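Putative hyaluronoglucosaminidase (Clostridium perfringens, PDB 6PWI) is a family 84 glycoside hydrolase, probably a hexosaminidase that removes N-acetylglucosamine; this chain is the part of the longer protein that includes its catalytic domain. Local coordinates at residues S192-G204 against E236-N249. Residues are numbered along the deposited sequence; the frame is centred on the assembly and turned at random.
Sequences SNENRKDLMKFGG and EIKEMVDVGIATKN
Met200 and Met240 reach past each other at about a right angle, each a knob in a hole of the opposing helix. Met200 sits among Met240, Val243, Gly244 and Thr247, and its bend at chi3 (-70°) lays CE 4.1 Å from Met240 CB; the sulfur of Met200 lies against the backbone of Gly244, SD 3.8 Å from Gly244 N. Met240 enters between Asn193, Arg196, Lys197 and Met200, its SD 3.6 Å from Arg196 CD. Flexible, unbranched methionines suit such interlocking. Helices 193-204 and 231-247 follow the first two strands of the (beta/alpha)8 barrel; the portions 193-204 and 236-247 run nearly parallel (10°), axes 9.1 Å apart, and Tyr211 of strand 210-213 touches both Met200 and Asn249. Toward the solvent, the extended chain of Lys197 crosses Val243, CG lying 3.7 Å from Val243 CG2, and carries NZ to a salt bridge with Glu239 OE1 (3.1 Å), met from above the carboxylate plane. Asn193 uses both ends of its amide: ND2 gives a weak bond to Glu236 OE1, while OD1 accepts from Arg196 NH1 (2.9 Å) in the guanidinium plane. Arg196 NE also forms a salt bridge with Glu184 of the first barrel strand. At the C-terminal end, Asn249 OD1 lies over the CA of Gly203, where a side chain would collide with the amide.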
ATOM      1  N   SER A 192      -5.981  13.695  -5.643  1.00 24.83           N
ATOM      2  CA  SER A 192      -6.954  13.927  -6.695  1.00 25.94           C
ATOM      3  C   SER A 192      -7.793  12.662  -6.912  1.00 26.78           C
ATOM      4  O   SER A 192      -7.376  11.555  -6.567  1.00 27.94           O
ATOM      5  CB  SER A 192      -6.257  14.339  -7.951  1.00 24.81           C
ATOM      6  OG  SER A 192      -5.602  13.218  -8.519  1.00 26.21           O
ATOM      7  N   ASN A 193      -8.980  12.834  -7.498  1.00 26.14           N
ATOM      8  CA  ASN A 193      -9.837  11.709  -7.834  1.00 26.52           C
ATOM      9  C   ASN A 193      -9.131  10.774  -8.819  1.00 27.07           C
ATOM     10  O   ASN A 193      -9.228   9.560  -8.683  1.00 28.53           O
ATOM     11  CB  ASN A 193     -11.221  12.164  -8.303  1.00 25.83           C
ATOM     12  CG  ASN A 193     -12.019  12.842  -7.209  1.00 25.86           C
ATOM     13  OD1 ASN A 193     -11.717  12.695  -6.027  1.00 25.59           O
ATOM     14  ND2 ASN A 193     -13.043  13.588  -7.592  1.00 26.45           N
ATOM     15  N   GLU A 194      -8.415  11.337  -9.797  1.00 27.55           N
ATOM     16  CA  GLU A 194      -7.622  10.543 -10.723  1.00 29.04           C
ATOM     17  C   GLU A 194      -6.724   9.572  -9.945  1.00 28.98           C
ATOM     18  O   GLU A 194      -6.665   8.385 -10.280  1.00 27.75           O
ATOM     19  CB  GLU A 194      -6.819  11.468 -11.647  1.00 31.12           C
ATOM     20  CG  GLU A 194      -6.251  10.786 -12.889  1.00 34.43           C
ATOM     21  CD  GLU A 194      -5.500  11.683 -13.875  1.00 37.31           C
ATOM     22  OE1 GLU A 194      -5.231  12.860 -13.532  1.00 37.45           O
ATOM     23  OE2 GLU A 194      -5.182  11.208 -14.995  1.00 37.86           O
ATOM     24  N   ASN A 195      -6.040  10.082  -8.902  1.00 27.14           N
ATOM     25  CA  ASN A 195      -5.042   9.324  -8.159  1.00 25.82           C
ATOM     26  C   ASN A 195      -5.699   8.303  -7.231  1.00 25.81           C
ATOM     27  O   ASN A 195      -5.175   7.200  -7.073  1.00 26.27           O
ATOM     28  CB  ASN A 195      -4.057  10.217  -7.397  1.00 26.24           C
ATOM     29  CG  ASN A 195      -2.843  10.627  -8.210  1.00 27.47           C
ATOM     30  OD1 ASN A 195      -2.245   9.814  -8.919  1.00 26.83           O
ATOM     31  ND2 ASN A 195      -2.459  11.891  -8.103  1.00 26.50           N
ATOM     32  N   ARG A 196      -6.832   8.669  -6.613  1.00 24.22           N
ATOM     33  CA  ARG A 196      -7.552   7.728  -5.772  1.00 23.67           C
ATOM     34  C   ARG A 196      -7.955   6.498  -6.584  1.00 23.47           C
ATOM     35  O   ARG A 196      -7.832   5.373  -6.106  1.00 23.40           O
ATOM     36  CB  ARG A 196      -8.767   8.381  -5.114  1.00 23.05           C
ATOM     37  CG  ARG A 196      -8.417   9.274  -3.936  1.00 23.01           C
ATOM     38  CD  ARG A 196      -9.508  10.307  -3.743  1.00 22.06           C
ATOM     39  NE  ARG A 196      -9.335  11.107  -2.543  1.00 21.57           N
ATOM     40  CZ  ARG A 196      -9.904  12.289  -2.359  1.00 21.06           C
ATOM     41  NH1 ARG A 196     -10.672  12.801  -3.305  1.00 21.26           N
ATOM     42  NH2 ARG A 196      -9.705  12.955  -1.239  1.00 20.38           N
ATOM     43  N   LYS A 197      -8.424   6.721  -7.816  1.00 23.11           N
ATOM     44  CA  LYS A 197      -8.837   5.628  -8.680  1.00 24.53           C
ATOM     45  C   LYS A 197      -7.625   4.772  -9.041  1.00 25.84           C
ATOM     46  O   LYS A 197      -7.727   3.551  -9.095  1.00 25.93           O
ATOM     47  CB  LYS A 197      -9.537   6.168  -9.929  1.00 24.73           C
ATOM     48  CG  LYS A 197     -10.899   6.783  -9.661  1.00 26.06           C
ATOM     49  CD  LYS A 197     -11.537   7.371 -10.886  1.00 27.50           C
ATOM     50  CE  LYS A 197     -12.649   8.336 -10.532  1.00 28.56           C
ATOM     51  NZ  LYS A 197     -13.065   9.116 -11.720  1.00 28.90           N
ATOM     52  N   ASP A 198      -6.482   5.432  -9.264  1.00 26.88           N
ATOM     53  CA  ASP A 198      -5.275   4.765  -9.718  1.00 27.31           C
ATOM     54  C   ASP A 198      -4.698   3.886  -8.613  1.00 27.30           C
ATOM     55  O   ASP A 198      -4.153   2.826  -8.914  1.00 28.45           O
ATOM     56  CB  ASP A 198      -4.231   5.766 -10.213  1.00 30.30           C
ATOM     57  CG  ASP A 198      -3.230   5.147 -11.172  1.00 32.00           C
ATOM     58  OD1 ASP A 198      -3.675   4.485 -12.129  1.00 33.02           O
ATOM     59  OD2 ASP A 198      -2.013   5.330 -10.952  1.00 34.61           O
ATOM     60  N   LEU A 199      -4.801   4.338  -7.352  1.00 25.70           N
ATOM     61  CA  LEU A 199      -4.314   3.562  -6.219  1.00 24.16           C
ATOM     62  C   LEU A 199      -5.217   2.351  -6.009  1.00 24.21           C
ATOM     63  O   LEU A 199      -4.728   1.251  -5.762  1.00 24.40           O
ATOM     64  CB  LEU A 199      -4.227   4.421  -4.952  1.00 23.34           C
ATOM     65  CG  LEU A 199      -3.117   5.478  -4.915  1.00 23.57           C
ATOM     66  CD1 LEU A 199      -2.992   6.071  -3.521  1.00 24.13           C
ATOM     67  CD2 LEU A 199      -1.779   4.910  -5.351  1.00 22.55           C
ATOM     68  N   MET A 200      -6.532   2.558  -6.139  1.00 24.20           N
ATOM     69  CA  MET A 200      -7.469   1.452  -6.033  1.00 24.72           C
ATOM     70  C   MET A 200      -7.146   0.416  -7.108  1.00 25.14           C
ATOM     71  O   MET A 200      -7.144  -0.780  -6.838  1.00 25.78           O
ATOM     72  CB  MET A 200      -8.922   1.917  -6.156  1.00 24.02           C
ATOM     73  CG  MET A 200      -9.477   2.442  -4.852  1.00 25.31           C
ATOM     74  SD  MET A 200     -11.229   2.903  -4.955  1.00 26.35           S
ATOM     75  CE  MET A 200     -11.126   4.357  -5.998  1.00 25.06           C
ATOM     76  N   LYS A 201      -6.825   0.892  -8.312  1.00 26.03           N
ATOM     77  CA  LYS A 201      -6.490   0.020  -9.424  1.00 27.03           C
ATOM     78  C   LYS A 201      -5.207  -0.745  -9.101  1.00 26.02           C
ATOM     79  O   LYS A 201      -5.071  -1.912  -9.464  1.00 26.82           O
ATOM     80  CB  LYS A 201      -6.419   0.850 -10.708  1.00 30.86           C
ATOM     81  CG  LYS A 201      -6.204   0.071 -11.996  1.00 36.34           C
ATOM     82  CD  LYS A 201      -6.443   0.917 -13.240  1.00 41.01           C
ATOM     83  CE  LYS A 201      -5.960   0.262 -14.521  1.00 42.30           C
ATOM     84  NZ  LYS A 201      -4.516  -0.066 -14.458  1.00 42.36           N
ATOM     85  N   PHE A 202      -4.282  -0.090  -8.386  1.00 23.92           N
ATOM     86  CA  PHE A 202      -3.003  -0.696  -8.061  1.00 22.14           C
ATOM     87  C   PHE A 202      -3.184  -1.751  -6.972  1.00 22.23           C
ATOM     88  O   PHE A 202      -2.759  -2.892  -7.145  1.00 21.13           O
ATOM     89  CB  PHE A 202      -1.964   0.367  -7.701  1.00 21.44           C
ATOM     90  CG  PHE A 202      -0.574  -0.173  -7.471  1.00 20.79           C
ATOM     91  CD1 PHE A 202      -0.118  -0.444  -6.187  1.00 20.55           C
ATOM     92  CD2 PHE A 202       0.277  -0.424  -8.537  1.00 20.12           C
ATOM     93  CE1 PHE A 202       1.160  -0.943  -5.978  1.00 20.76           C
ATOM     94  CE2 PHE A 202       1.552  -0.928  -8.325  1.00 20.46           C
ATOM     95  CZ  PHE A 202       1.998  -1.180  -7.046  1.00 20.04           C
ATOM     96  N   GLY A 203      -3.823  -1.360  -5.861  1.00 22.63           N
ATOM     97  CA  GLY A 203      -4.114  -2.267  -4.761  1.00 22.98           C
ATOM     98  C   GLY A 203      -4.835  -3.529  -5.231  1.00 24.61           C
ATOM     99  O   GLY A 203      -4.596  -4.618  -4.707  1.00 26.29           O
ATOM    100  N   GLY A 204      -5.699  -3.372  -6.242  1.00 24.33           N
ATOM    101  CA  GLY A 204      -6.526  -4.453  -6.749  1.00 24.43           C
ATOM    102  C   GLY A 204      -5.700  -5.509  -7.477  1.00 25.73           C
ATOM    103  O   GLY A 204      -6.078  -6.682  -7.507  1.00 26.66           O
ATOM    104  N   GLU A 236     -19.053  12.375  -7.938  1.00 30.90           N
ATOM    105  CA  GLU A 236     -17.619  12.136  -7.965  1.00 31.46           C
ATOM    106  C   GLU A 236     -17.300  10.913  -7.114  1.00 29.54           C
ATOM    107  O   GLU A 236     -16.490  10.084  -7.516  1.00 29.90           O
ATOM    108  CB  GLU A 236     -16.845  13.347  -7.452  1.00 33.94           C
ATOM    109  CG  GLU A 236     -16.764  14.486  -8.451  1.00 37.06           C
ATOM    110  CD  GLU A 236     -16.243  15.789  -7.867  1.00 42.32           C
ATOM    111  OE1 GLU A 236     -15.554  15.752  -6.811  1.00 44.98           O
ATOM    112  OE2 GLU A 236     -16.525  16.844  -8.466  1.00 45.48           O
ATOM    113  N   ILE A 237     -17.955  10.815  -5.950  1.00 27.20           N
ATOM    114  CA  ILE A 237     -17.802   9.679  -5.058  1.00 25.79           C
ATOM    115  C   ILE A 237     -18.229   8.409  -5.792  1.00 27.10           C
ATOM    116  O   ILE A 237     -17.516   7.404  -5.750  1.00 28.02           O
ATOM    117  CB  ILE A 237     -18.550   9.893  -3.722  1.00 24.64           C
ATOM    118  CG1 ILE A 237     -17.840  10.927  -2.840  1.00 24.39           C
ATOM    119  CG2 ILE A 237     -18.753   8.574  -2.985  1.00 23.20           C
ATOM    120  CD1 ILE A 237     -18.627  11.354  -1.617  1.00 23.75           C
ATOM    121  N   LYS A 238     -19.371   8.467  -6.491  1.00 27.32           N
ATOM    122  CA  LYS A 238     -19.894   7.285  -7.164  1.00 28.41           C
ATOM    123  C   LYS A 238     -18.912   6.769  -8.220  1.00 27.91           C
ATOM    124  O   LYS A 238     -18.813   5.563  -8.427  1.00 27.47           O
ATOM    125  CB  LYS A 238     -21.311   7.503  -7.703  1.00 28.42           C
ATOM    126  CG  LYS A 238     -21.730   6.540  -8.805  1.00 29.04           C
ATOM    127  CD  LYS A 238     -23.223   6.322  -8.877  1.00 31.88           C
ATOM    128  CE  LYS A 238     -23.689   5.790 -10.216  1.00 32.65           C
ATOM    129  NZ  LYS A 238     -22.704   4.869 -10.829  1.00 34.69           N
ATOM    130  N   GLU A 239     -18.181   7.672  -8.881  1.00 27.74           N
ATOM    131  CA  GLU A 239     -17.185   7.238  -9.850  1.00 29.52           C
ATOM    132  C   GLU A 239     -16.070   6.456  -9.152  1.00 27.79           C
ATOM    133  O   GLU A 239     -15.588   5.460  -9.684  1.00 26.83           O
ATOM    134  CB  GLU A 239     -16.613   8.422 -10.629  1.00 33.20           C
ATOM    135  CG  GLU A 239     -17.436   8.814 -11.839  1.00 36.47           C
ATOM    136  CD  GLU A 239     -16.867   9.978 -12.633  1.00 41.71           C
ATOM    137  OE1 GLU A 239     -15.815  10.514 -12.229  1.00 43.66           O
ATOM    138  OE2 GLU A 239     -17.476  10.349 -13.657  1.00 47.96           O
ATOM    139  N   MET A 240     -15.676   6.905  -7.954  1.00 26.80           N
ATOM    140  CA  MET A 240     -14.620   6.244  -7.205  1.00 26.08           C
ATOM    141  C   MET A 240     -15.107   4.900  -6.671  1.00 25.59           C
ATOM    142  O   MET A 240     -14.361   3.924  -6.693  1.00 25.94           O
ATOM    143  CB  MET A 240     -14.103   7.117  -6.059  1.00 25.37           C
ATOM    144  CG  MET A 240     -13.291   8.283  -6.565  1.00 26.57           C
ATOM    145  SD  MET A 240     -12.563   9.270  -5.245  1.00 29.70           S
ATOM    146  CE  MET A 240     -13.920  10.357  -4.804  1.00 27.73           C
ATOM    147  N   VAL A 241     -16.368   4.860  -6.223  1.00 23.53           N
ATOM    148  CA  VAL A 241     -16.965   3.649  -5.689  1.00 23.49           C
ATOM    149  C   VAL A 241     -17.034   2.584  -6.787  1.00 24.35           C
ATOM    150  O   VAL A 241     -16.809   1.400  -6.532  1.00 24.77           O
ATOM    151  CB  VAL A 241     -18.340   3.946  -5.059  1.00 22.57           C
ATOM    152  CG1 VAL A 241     -19.121   2.677  -4.761  1.00 21.58           C
ATOM    153  CG2 VAL A 241     -18.212   4.805  -3.811  1.00 21.67           C
ATOM    154  N   ASP A 242     -17.318   3.015  -8.018  1.00 24.85           N
ATOM    155  CA  ASP A 242     -17.398   2.099  -9.142  1.00 25.89           C
ATOM    156  C   ASP A 242     -16.025   1.489  -9.418  1.00 26.18           C
ATOM    157  O   ASP A 242     -15.935   0.295  -9.710  1.00 26.43           O
ATOM    158  CB  ASP A 242     -17.993   2.774 -10.381  1.00 29.68           C
ATOM    159  CG  ASP A 242     -19.497   3.034 -10.334  1.00 33.68           C
ATOM    160  OD1 ASP A 242     -20.189   2.500  -9.415  1.00 35.27           O
ATOM    161  OD2 ASP A 242     -19.981   3.771 -11.226  1.00 35.03           O
ATOM    162  N   VAL A 243     -14.959   2.305  -9.326  1.00 24.65           N
ATOM    163  CA  VAL A 243     -13.609   1.787  -9.506  1.00 23.37           C
ATOM    164  C   VAL A 243     -13.331   0.755  -8.414  1.00 23.46           C
ATOM    165  O   VAL A 243     -12.776  -0.311  -8.688  1.00 22.83           O
ATOM    166  CB  VAL A 243     -12.524   2.882  -9.564  1.00 22.50           C
ATOM    167  CG1 VAL A 243     -11.131   2.273  -9.548  1.00 22.11           C
ATOM    168  CG2 VAL A 243     -12.676   3.768 -10.790  1.00 21.80           C
ATOM    169  N   GLY A 244     -13.764   1.076  -7.186  1.00 23.15           N
ATOM    170  CA  GLY A 244     -13.698   0.158  -6.062  1.00 23.44           C
ATOM    171  C   GLY A 244     -14.384  -1.178  -6.352  1.00 23.62           C
ATOM    172  O   GLY A 244     -13.858  -2.231  -5.991  1.00 23.33           O
ATOM    173  N   ILE A 245     -15.561  -1.126  -6.994  1.00 22.66           N
ATOM    174  CA  ILE A 245     -16.310  -2.337  -7.294  1.00 22.22           C
ATOM    175  C   ILE A 245     -15.574  -3.151  -8.357  1.00 22.02           C
ATOM    176  O   ILE A 245     -15.515  -4.372  -8.259  1.00 22.20           O
ATOM    177  CB  ILE A 245     -17.774  -2.029  -7.680  1.00 22.34           C
ATOM    178  CG1 ILE A 245     -18.586  -1.580  -6.459  1.00 21.50           C
ATOM    179  CG2 ILE A 245     -18.421  -3.219  -8.391  1.00 21.52           C
ATOM    180  CD1 ILE A 245     -19.787  -0.729  -6.794  1.00 20.76           C
ATOM    181  N   ALA A 246     -15.003  -2.473  -9.357  1.00 22.00           N
ATOM    182  CA  ALA A 246     -14.350  -3.145 -10.473  1.00 21.73           C
ATOM    183  C   ALA A 246     -13.044  -3.813 -10.033  1.00 21.84           C
ATOM    184  O   ALA A 246     -12.670  -4.848 -10.578  1.00 21.36           O
ATOM    185  CB  ALA A 246     -14.111  -2.164 -11.596  1.00 21.01           C
ATOM    186  N   THR A 247     -12.355  -3.209  -9.054  1.00 21.83           N
ATOM    187  CA  THR A 247     -11.023  -3.640  -8.649  1.00 21.65           C
ATOM    188  C   THR A 247     -11.098  -4.469  -7.370  1.00 22.11           C
ATOM    189  O   THR A 247     -10.156  -5.188  -7.038  1.00 21.64           O
ATOM    190  CB  THR A 247     -10.111  -2.437  -8.380  1.00 21.63           C
ATOM    191  OG1 THR A 247     -10.691  -1.691  -7.306  1.00 21.72           O
ATOM    192  CG2 THR A 247      -9.878  -1.573  -9.602  1.00 20.95           C
ATOM    193  N   LYS A 248     -12.224  -4.321  -6.654  1.00 22.66           N
ATOM    194  CA  LYS A 248     -12.550  -5.010  -5.409  1.00 22.64           C
ATOM    195  C   LYS A 248     -11.698  -4.482  -4.258  1.00 22.31           C
ATOM    196  O   LYS A 248     -11.736  -5.011  -3.150  1.00 23.36           O
ATOM    197  CB  LYS A 248     -12.604  -6.536  -5.553  1.00 22.56           C
ATOM    198  CG  LYS A 248     -13.988  -7.074  -5.876  1.00 22.37           C
ATOM    199  CD  LYS A 248     -14.065  -8.579  -6.003  1.00 22.35           C
ATOM    200  CE  LYS A 248     -15.349  -9.042  -6.658  1.00 22.10           C
ATOM    201  NZ  LYS A 248     -16.549  -8.526  -5.953  1.00 20.66           N
ATOM    202  N   ASN A 249     -10.950  -3.417  -4.549  1.00 22.20           N
ATOM    203  CA  ASN A 249     -10.334  -2.569  -3.548  1.00 22.28           C
ATOM    204  C   ASN A 249     -11.400  -1.561  -3.106  1.00 22.21           C
ATOM    205  O   ASN A 249     -11.408  -0.421  -3.563  1.00 22.10           O
ATOM    206  CB  ASN A 249      -9.073  -1.935  -4.150  1.00 22.32           C
ATOM    207  CG  ASN A 249      -8.109  -1.306  -3.161  1.00 23.25           C
ATOM    208  OD1 ASN A 249      -6.901  -1.410  -3.341  1.00 23.47           O
ATOM    209  ND2 ASN A 249      -8.604  -0.630  -2.133  1.00 23.59           N
TER